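PDB 3S5W: L-ornithine 5-monooxygenase from Pseudomonas aeruginosa, which uses FAD, NADPH and molecular oxygen to hydroxylate the side-chain nitrogen of L-ornithine, the first step in making hydroxamate siderophores such as pyoverdin. Local coordinates for residues 69-83 / 123-135. Sequence-based numbering, arbitrary orientation.
Sequences DYRWHGNTLVSQSEL and YPCRMEFNDYLRW. With FAD (flavin-adenine dinucleotide), chain C.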
loop_
_atom_site.group_PDB
_atom_site.type_symbol
_atom_site.label_atom_id
_atom_site.label_comp_id
_atom_site.label_asym_id
_atom_site.label_seq_id
_atom_site.Cartn_x
_atom_site.Cartn_y
_atom_site.Cartn_z
ATOM N N ASP A 69 12.457 -9.166 8.120
ATOM C CA ASP A 69 13.027 -9.490 6.832
ATOM C C ASP A 69 12.096 -8.817 5.819
ATOM O O ASP A 69 10.961 -9.263 5.651
ATOM C CB ASP A 69 12.990 -11.013 6.635
ATOM C CG ASP A 69 13.616 -11.444 5.325
ATOM O OD1 ASP A 69 14.446 -10.700 4.752
ATOM O OD2 ASP A 69 13.276 -12.544 4.866
ATOM N N TYR A 70 12.557 -7.718 5.215
ATOM C CA TYR A 70 11.672 -6.852 4.401
ATOM C C TYR A 70 11.109 -7.528 3.142
ATOM O O TYR A 70 11.854 -8.069 2.323
ATOM C CB TYR A 70 12.371 -5.543 4.003
ATOM C CG TYR A 70 11.452 -4.723 3.118
ATOM C CD1 TYR A 70 11.562 -4.780 1.725
ATOM C CD2 TYR A 70 10.407 -3.960 3.677
ATOM C CE1 TYR A 70 10.688 -4.071 0.909
ATOM C CE2 TYR A 70 9.535 -3.227 2.864
ATOM C CZ TYR A 70 9.670 -3.309 1.483
ATOM O OH TYR A 70 8.789 -2.614 0.700
ATOM N N ARG A 71 9.786 -7.480 2.999
ATOM C CA ARG A 71 9.129 -7.829 1.742
ATOM C C ARG A 71 8.079 -6.761 1.433
ATOM O O ARG A 71 7.502 -6.161 2.338
ATOM C CB ARG A 71 8.477 -9.212 1.807
ATOM C CG ARG A 71 9.464 -10.390 1.976
ATOM C CD ARG A 71 8.756 -11.743 1.833
ATOM N NE ARG A 71 7.828 -11.967 2.944
ATOM C CZ ARG A 71 6.742 -12.742 2.887
ATOM N NH1 ARG A 71 6.416 -13.383 1.773
ATOM N NH2 ARG A 71 5.973 -12.868 3.945
ATOM N N TRP A 72 7.869 -6.516 0.145
ATOM C CA TRP A 72 6.893 -5.524 -0.318
ATOM C C TRP A 72 5.548 -6.246 -0.419
ATOM O O TRP A 72 5.309 -6.963 -1.394
ATOM C CB TRP A 72 7.356 -4.965 -1.666
ATOM C CG TRP A 72 6.430 -3.920 -2.286
ATOM C CD1 TRP A 72 5.973 -2.767 -1.703
ATOM C CD2 TRP A 72 5.901 -3.934 -3.627
ATOM N NE1 TRP A 72 5.155 -2.074 -2.593
ATOM C CE2 TRP A 72 5.101 -2.771 -3.776
ATOM C CE3 TRP A 72 6.007 -4.831 -4.702
ATOM C CZ2 TRP A 72 4.423 -2.473 -4.966
ATOM C CZ3 TRP A 72 5.317 -4.548 -5.884
ATOM C CH2 TRP A 72 4.549 -3.374 -6.014
ATOM N N HIS A 73 4.698 -6.081 0.606
ATOM C CA HIS A 73 3.399 -6.783 0.721
ATOM C C HIS A 73 3.571 -8.264 0.471
ATOM O O HIS A 73 2.911 -8.862 -0.417
ATOM C CB HIS A 73 2.345 -6.164 -0.244
ATOM C CG HIS A 73 2.314 -4.677 -0.180
ATOM N ND1 HIS A 73 1.894 -4.001 0.942
ATOM C CD2 HIS A 73 2.695 -3.732 -1.070
ATOM C CE1 HIS A 73 2.022 -2.701 0.745
ATOM N NE2 HIS A 73 2.510 -2.510 -0.466
ATOM N N GLY A 74 4.482 -8.868 1.241
ATOM C CA GLY A 74 5.007 -10.178 0.866
ATOM C C GLY A 74 3.959 -11.259 0.891
ATOM O O GLY A 74 4.033 -12.214 0.113
ATOM N N ASN A 75 2.961 -11.114 1.769
ATOM C CA ASN A 75 1.896 -12.127 1.832
ATOM C C ASN A 75 0.842 -12.026 0.704
ATOM O O ASN A 75 -0.093 -12.832 0.641
ATOM C CB ASN A 75 1.278 -12.222 3.240
ATOM C CG ASN A 75 2.252 -12.847 4.251
ATOM O OD1 ASN A 75 3.033 -13.724 3.888
ATOM N ND2 ASN A 75 2.220 -12.394 5.489
ATOM N N THR A 76 1.049 -11.083 -0.214
ATOM C CA THR A 76 0.169 -10.968 -1.400
ATOM C C THR A 76 0.877 -11.405 -2.684
ATOM O O THR A 76 0.285 -11.312 -3.773
ATOM C CB THR A 76 -0.361 -9.544 -1.617
ATOM O OG1 THR A 76 0.704 -8.644 -2.014
ATOM C CG2 THR A 76 -1.084 -9.018 -0.363
ATOM N N LEU A 77 2.127 -11.878 -2.555
ATOM C CA LEU A 77 2.950 -12.146 -3.753
ATOM C C LEU A 77 2.628 -13.521 -4.340
ATOM O O LEU A 77 3.463 -14.449 -4.334
ATOM C CB LEU A 77 4.447 -11.966 -3.459
ATOM C CG LEU A 77 4.864 -10.548 -3.030
ATOM C CD1 LEU A 77 6.338 -10.485 -2.522
ATOM C CD2 LEU A 77 4.671 -9.580 -4.213
ATOM N N VAL A 78 1.411 -13.653 -4.849
ATOM C CA VAL A 78 0.980 -14.909 -5.448
ATOM C C VAL A 78 1.575 -15.002 -6.850
ATOM O O VAL A 78 2.053 -14.002 -7.417
ATOM C CB VAL A 78 -0.577 -15.071 -5.496
ATOM C CG1 VAL A 78 -1.154 -15.026 -4.082
ATOM C CG2 VAL A 78 -1.228 -13.964 -6.330
ATOM N N SER A 79 1.542 -16.210 -7.393
ATOM C CA SER A 79 2.132 -16.504 -8.701
ATOM C C SER A 79 1.607 -15.541 -9.799
ATOM O O SER A 79 2.398 -14.997 -10.564
ATOM C CB SER A 79 1.895 -17.990 -9.036
ATOM O OG SER A 79 2.226 -18.234 -10.373
ATOM N N GLN A 80 0.291 -15.322 -9.861
ATOM C CA GLN A 80 -0.279 -14.280 -10.758
ATOM C C GLN A 80 -0.499 -12.947 -10.021
ATOM O O GLN A 80 -1.598 -12.665 -9.458
ATOM C CB GLN A 80 -1.566 -14.736 -11.489
ATOM C CG GLN A 80 -2.263 -13.630 -12.369
ATOM C CD GLN A 80 -1.378 -13.135 -13.526
ATOM O OE1 GLN A 80 -0.803 -13.941 -14.267
ATOM N NE2 GLN A 80 -1.271 -11.808 -13.684
ATOM N N SER A 81 0.558 -12.130 -10.027
ATOM C CA SER A 81 0.481 -10.805 -9.446
ATOM C C SER A 81 1.426 -9.905 -10.238
ATOM O O SER A 81 2.614 -9.811 -9.946
ATOM C CB SER A 81 0.786 -10.827 -7.944
ATOM O OG SER A 81 2.014 -11.465 -7.648
ATOM N N GLU A 82 0.871 -9.307 -11.284
ATOM C CA GLU A 82 1.566 -8.379 -12.156
ATOM C C GLU A 82 1.560 -6.970 -11.549
ATOM O O GLU A 82 0.552 -6.526 -11.016
ATOM C CB GLU A 82 0.842 -8.351 -13.508
ATOM C CG GLU A 82 1.666 -7.819 -14.657
ATOM C CD GLU A 82 0.971 -8.027 -16.007
ATOM O OE1 GLU A 82 0.011 -7.291 -16.329
ATOM O OE2 GLU A 82 1.395 -8.946 -16.732
ATOM N N LEU A 83 2.670 -6.266 -11.671
ATOM C CA LEU A 83 2.762 -4.876 -11.268
ATOM C C LEU A 83 1.727 -4.059 -12.053
ATOM O O LEU A 83 1.555 -4.294 -13.201
ATOM C CB LEU A 83 4.169 -4.369 -11.539
ATOM C CG LEU A 83 4.677 -3.072 -10.923
ATOM C CD1 LEU A 83 4.823 -3.178 -9.454
ATOM C CD2 LEU A 83 5.973 -2.616 -11.557
ATOM N N TYR A 123 5.389 -4.453 -17.489
ATOM C CA TYR A 123 4.861 -4.860 -16.184
ATOM C C TYR A 123 5.551 -6.089 -15.612
ATOM O O TYR A 123 5.060 -7.197 -15.796
ATOM C CB TYR A 123 3.339 -5.104 -16.293
ATOM C CG TYR A 123 2.668 -3.940 -16.923
ATOM C CD1 TYR A 123 2.580 -2.727 -16.236
ATOM C CD2 TYR A 123 2.195 -4.000 -18.240
ATOM C CE1 TYR A 123 2.022 -1.615 -16.810
ATOM C CE2 TYR A 123 1.621 -2.874 -18.837
ATOM C CZ TYR A 123 1.536 -1.692 -18.107
ATOM O OH TYR A 123 0.970 -0.563 -18.643
ATOM N N PRO A 124 6.666 -5.907 -14.876
ATOM C CA PRO A 124 7.244 -7.092 -14.228
ATOM C C PRO A 124 6.281 -7.675 -13.198
ATOM O O PRO A 124 5.347 -6.994 -12.771
ATOM C CB PRO A 124 8.497 -6.540 -13.525
ATOM C CG PRO A 124 8.216 -5.128 -13.307
ATOM C CD PRO A 124 7.376 -4.673 -14.482
ATOM N N CYS A 125 6.495 -8.921 -12.813
ATOM C CA CYS A 125 5.733 -9.526 -11.734
ATOM C C CYS A 125 6.053 -8.756 -10.435
ATOM O O CYS A 125 7.166 -8.208 -10.285
ATOM C CB CYS A 125 6.108 -11.000 -11.600
ATOM S SG CYS A 125 5.569 -11.947 -13.064
ATOM N N ARG A 126 5.088 -8.694 -9.519
ATOM C CA ARG A 126 5.351 -8.033 -8.228
ATOM C C ARG A 126 6.489 -8.721 -7.434
ATOM O O ARG A 126 7.194 -8.065 -6.652
ATOM C CB ARG A 126 4.065 -7.881 -7.402
ATOM C CG ARG A 126 3.149 -6.806 -7.985
ATOM C CD ARG A 126 2.111 -6.327 -6.943
ATOM N NE ARG A 126 1.045 -7.308 -6.779
ATOM C CZ ARG A 126 0.747 -7.967 -5.653
ATOM N NH1 ARG A 126 1.436 -7.772 -4.541
ATOM N NH2 ARG A 126 -0.266 -8.827 -5.646
ATOM N N MET A 127 6.689 -10.020 -7.650
ATOM C CA MET A 127 7.807 -10.723 -6.992
ATOM C C MET A 127 9.142 -10.151 -7.483
ATOM O O MET A 127 10.086 -10.036 -6.716
ATOM C CB MET A 127 7.796 -12.250 -7.245
ATOM C CG MET A 127 6.607 -13.016 -6.658
ATOM S SD MET A 127 6.750 -14.856 -6.813
ATOM C CE MET A 127 7.413 -15.278 -5.185
ATOM N N GLU A 128 9.228 -9.803 -8.762
ATOM C CA GLU A 128 10.479 -9.177 -9.266
ATOM C C GLU A 128 10.617 -7.757 -8.732
ATOM O O GLU A 128 11.702 -7.322 -8.388
ATOM C CB GLU A 128 10.556 -9.192 -10.790
ATOM C CG GLU A 128 11.938 -8.696 -11.320
ATOM C CD GLU A 128 12.093 -8.814 -12.842
ATOM O OE1 GLU A 128 11.077 -8.841 -13.566
ATOM O OE2 GLU A 128 13.243 -8.880 -13.318
ATOM N N PHE A 129 9.512 -7.014 -8.652
ATOM C CA PHE A 129 9.647 -5.668 -8.113
ATOM C C PHE A 129 10.036 -5.713 -6.619
ATOM O O PHE A 129 10.739 -4.845 -6.154
ATOM C CB PHE A 129 8.375 -4.867 -8.308
ATOM C CG PHE A 129 8.594 -3.386 -8.224
ATOM C CD1 PHE A 129 9.155 -2.703 -9.295
ATOM C CD2 PHE A 129 8.235 -2.682 -7.095
ATOM C CE1 PHE A 129 9.355 -1.309 -9.240
ATOM C CE2 PHE A 129 8.439 -1.285 -7.028
ATOM C CZ PHE A 129 8.993 -0.611 -8.103
ATOM N N ASN A 130 9.542 -6.724 -5.894
ATOM C CA ASN A 130 9.948 -6.980 -4.498
ATOM C C ASN A 130 11.477 -7.195 -4.402
ATOM O O ASN A 130 12.141 -6.629 -3.547
ATOM C CB ASN A 130 9.210 -8.210 -3.919
ATOM C CG ASN A 130 9.733 -8.609 -2.537
ATOM O OD1 ASN A 130 9.645 -7.831 -1.570
ATOM N ND2 ASN A 130 10.301 -9.818 -2.442
ATOM N N ASP A 131 12.019 -8.016 -5.295
ATOM C CA ASP A 131 13.465 -8.263 -5.334
ATOM C C ASP A 131 14.233 -6.966 -5.637
ATOM O O ASP A 131 15.273 -6.708 -5.039
ATOM C CB ASP A 131 13.787 -9.327 -6.386
ATOM C CG ASP A 131 15.190 -9.840 -6.259
ATOM O OD1 ASP A 131 15.423 -10.591 -5.308
ATOM O OD2 ASP A 131 16.051 -9.480 -7.094
ATOM N N TYR A 132 13.696 -6.147 -6.548
ATOM C CA TYR A 132 14.265 -4.840 -6.882
ATOM C C TYR A 132 14.300 -3.914 -5.646
ATOM O O TYR A 132 15.305 -3.271 -5.369
ATOM C CB TYR A 132 13.449 -4.183 -8.013
ATOM C CG TYR A 132 13.602 -2.693 -8.142
ATOM C CD1 TYR A 132 14.804 -2.129 -8.567
ATOM C CD2 TYR A 132 12.515 -1.829 -7.890
ATOM C CE1 TYR A 132 14.934 -0.761 -8.713
ATOM C CE2 TYR A 132 12.655 -0.435 -8.008
ATOM C CZ TYR A 132 13.863 0.067 -8.424
ATOM O OH TYR A 132 14.029 1.398 -8.554
ATOM N N LEU A 133 13.188 -3.842 -4.931
ATOM C CA LEU A 133 13.123 -2.994 -3.740
ATOM C C LEU A 133 14.127 -3.443 -2.670
ATOM O O LEU A 133 14.796 -2.600 -2.062
ATOM C CB LEU A 133 11.705 -3.020 -3.165
ATOM C CG LEU A 133 10.699 -2.282 -4.046
ATOM C CD1 LEU A 133 9.312 -2.512 -3.486
ATOM C CD2 LEU A 133 10.975 -0.743 -4.144
ATOM N N ARG A 134 14.206 -4.758 -2.455
ATOM C CA ARG A 134 15.168 -5.325 -1.477
ATOM C C ARG A 134 16.591 -5.004 -1.920
ATOM O O ARG A 134 17.435 -4.639 -1.110
ATOM C CB ARG A 134 14.966 -6.824 -1.362
ATOM C CG ARG A 134 13.692 -7.162 -0.585
ATOM C CD ARG A 134 13.324 -8.633 -0.641
ATOM N NE ARG A 134 14.455 -9.495 -0.318
ATOM C CZ ARG A 134 14.791 -9.889 0.905
ATOM N NH1 ARG A 134 14.073 -9.517 1.964
ATOM N NH2 ARG A 134 15.857 -10.663 1.068
ATOM N N TRP A 135 16.850 -5.117 -3.220
ATOM C CA TRP A 135 18.180 -4.825 -3.736
ATOM C C TRP A 135 18.534 -3.345 -3.520
ATOM O O TRP A 135 19.622 -3.046 -3.039
ATOM C CB TRP A 135 18.304 -5.219 -5.208
ATOM C CG TRP A 135 19.623 -4.823 -5.834
ATOM C CD1 TRP A 135 20.824 -5.483 -5.719
ATOM C CD2 TRP A 135 19.865 -3.682 -6.666
ATOM N NE1 TRP A 135 21.793 -4.822 -6.433
ATOM C CE2 TRP A 135 21.235 -3.715 -7.027
ATOM C CE3 TRP A 135 19.054 -2.627 -7.141
ATOM C CZ2 TRP A 135 21.818 -2.728 -7.843
ATOM C CZ3 TRP A 135 19.624 -1.652 -7.952
ATOM C CH2 TRP A 135 20.993 -1.713 -8.307
HETATM P PA FAD C . 4.382 0.549 2.305
HETATM O O1A FAD C . 3.080 0.028 2.785
HETATM O O2A FAD C . 4.958 -0.156 1.066
HETATM O O5B FAD C . 5.488 0.440 3.491
HETATM C C5B FAD C . 5.135 0.822 4.800
HETATM C C4B FAD C . 6.207 0.202 5.680
HETATM O O4B FAD C . 5.988 0.657 6.988
HETATM C C3B FAD C . 6.065 -1.316 5.718
HETATM O O3B FAD C . 7.267 -1.921 5.285
HETATM C C2B FAD C . 5.752 -1.637 7.185
HETATM O O2B FAD C . 6.478 -2.765 7.660
HETATM C C1B FAD C . 6.250 -0.410 7.887
HETATM N N9A FAD C . 5.540 -0.043 9.107
HETATM C C8A FAD C . 4.171 0.128 9.290
HETATM N N7A FAD C . 3.978 0.551 10.574
HETATM C C5A FAD C . 5.195 0.668 11.171
HETATM C C6A FAD C . 5.577 1.056 12.455
HETATM N N6A FAD C . 4.693 1.637 13.283
HETATM N N1A FAD C . 6.934 1.058 12.766
HETATM C C2A FAD C . 7.906 0.709 11.850
HETATM N N3A FAD C . 7.528 0.323 10.568
HETATM C C4A FAD C . 6.190 0.306 10.250
HETATM N N1 FAD C . 1.270 0.698 -6.190
HETATM C C2 FAD C . 1.669 0.826 -7.514
HETATM O O2 FAD C . 2.010 1.912 -7.952
HETATM N N3 FAD C . 1.685 -0.268 -8.354
HETATM C C4 FAD C . 1.324 -1.515 -7.907
HETATM O O4 FAD C . 1.399 -2.480 -8.687
HETATM C C4X FAD C . 0.903 -1.652 -6.570
HETATM N N5 FAD C . 0.512 -2.895 -6.092
HETATM C C5X FAD C . 0.086 -3.026 -4.780
HETATM C C6 FAD C . -0.307 -4.288 -4.311
HETATM C C7 FAD C . -0.740 -4.452 -3.001
HETATM C C7M FAD C . -1.156 -5.836 -2.571
HETATM C C8 FAD C . -0.806 -3.343 -2.165
HETATM C C8M FAD C . -1.260 -3.447 -0.738
HETATM C C9 FAD C . -0.418 -2.087 -2.619
HETATM C C9A FAD C . 0.052 -1.912 -3.928
HETATM N N10 FAD C . 0.445 -0.656 -4.405
HETATM C C10 FAD C . 0.850 -0.532 -5.729
HETATM C "C1'" FAD C . 0.373 0.580 -3.562
HETATM C "C2'" FAD C . 1.449 0.664 -2.460
HETATM O "O2'" FAD C . 0.841 1.479 -1.452
HETATM C "C3'" FAD C . 2.695 1.343 -3.008
HETATM O "O3'" FAD C . 3.234 0.640 -4.145
HETATM C "C4'" FAD C . 3.823 1.415 -1.947
HETATM O "O4'" FAD C . 3.991 0.133 -1.355
HETATM C "C5'" FAD C . 3.639 2.528 -0.883
HETATM O "O5'" FAD C . 4.887 2.695 -0.236
HETATM P P FAD C . 5.028 3.188 1.298
HETATM O O1P FAD C . 6.497 3.061 1.619
HETATM O O2P FAD C . 4.399 4.553 1.378
HETATM O O3P FAD C . 4.168 2.120 2.114
HETATM O O HOH W 1 3.590 -6.369 -3.587
HETATM O O HOH W 2 4.750 -11.799 -8.893
HETATM O O HOH W 3 -0.839 -6.972 -8.814
#
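The FAD site of this N-hydroxylating monooxygenase is walled here by the loop 69-83, running along helix 126-137 from Arg126 to Arg134, and Arg126, in the first turn of that helix, reaches across to the loop and to the flavin. The chain of Arg126 bends at its third torsion (chi3 -76°), which lays the guanidinium between Ser81 on one face and the dimethylbenzene side of the flavin on the other, FAD C6 standing 3.7 Å above the plane. In the guanidinium plane, NH1 donates to Thr76 OG1 at 2.8 Å and to a water held by Trp72 O. NE reaches Glu82 O through another water. NH2 bonds only weakly to Thr76 O, but forms a salt bridge with Glu241. The helix start is tied by backbone bonds, with Arg126 N giving a nearly straight bond to Ser81 O (2.7 Å, 177°) and Leu83 N bonding to Pro124 O.

One face of the Trp72 indole is covered by Leu133 CD1 and Phe129 CD2, and His73 CD2 lies over the opposite face, toward the rim. Leu133 CD1 makes a CH-pi contact 3.7 Å from the five-membered-ring centroid, and the Phe129 ring is inclined at 58° to the indole. The indole NE1 donates to the ribityl hydroxyl FAD O4', and Asn130 OD1 accepts from Trp72 N at 2.8 Å. At the far end, Arg134 NH1 serves two acceptors near its guanidinium plane, Tyr70 O at 2.7 Å and, in a salt bridge, Asp69 OD1 at 3.1 Å, the latter met from above the carboxylate plane.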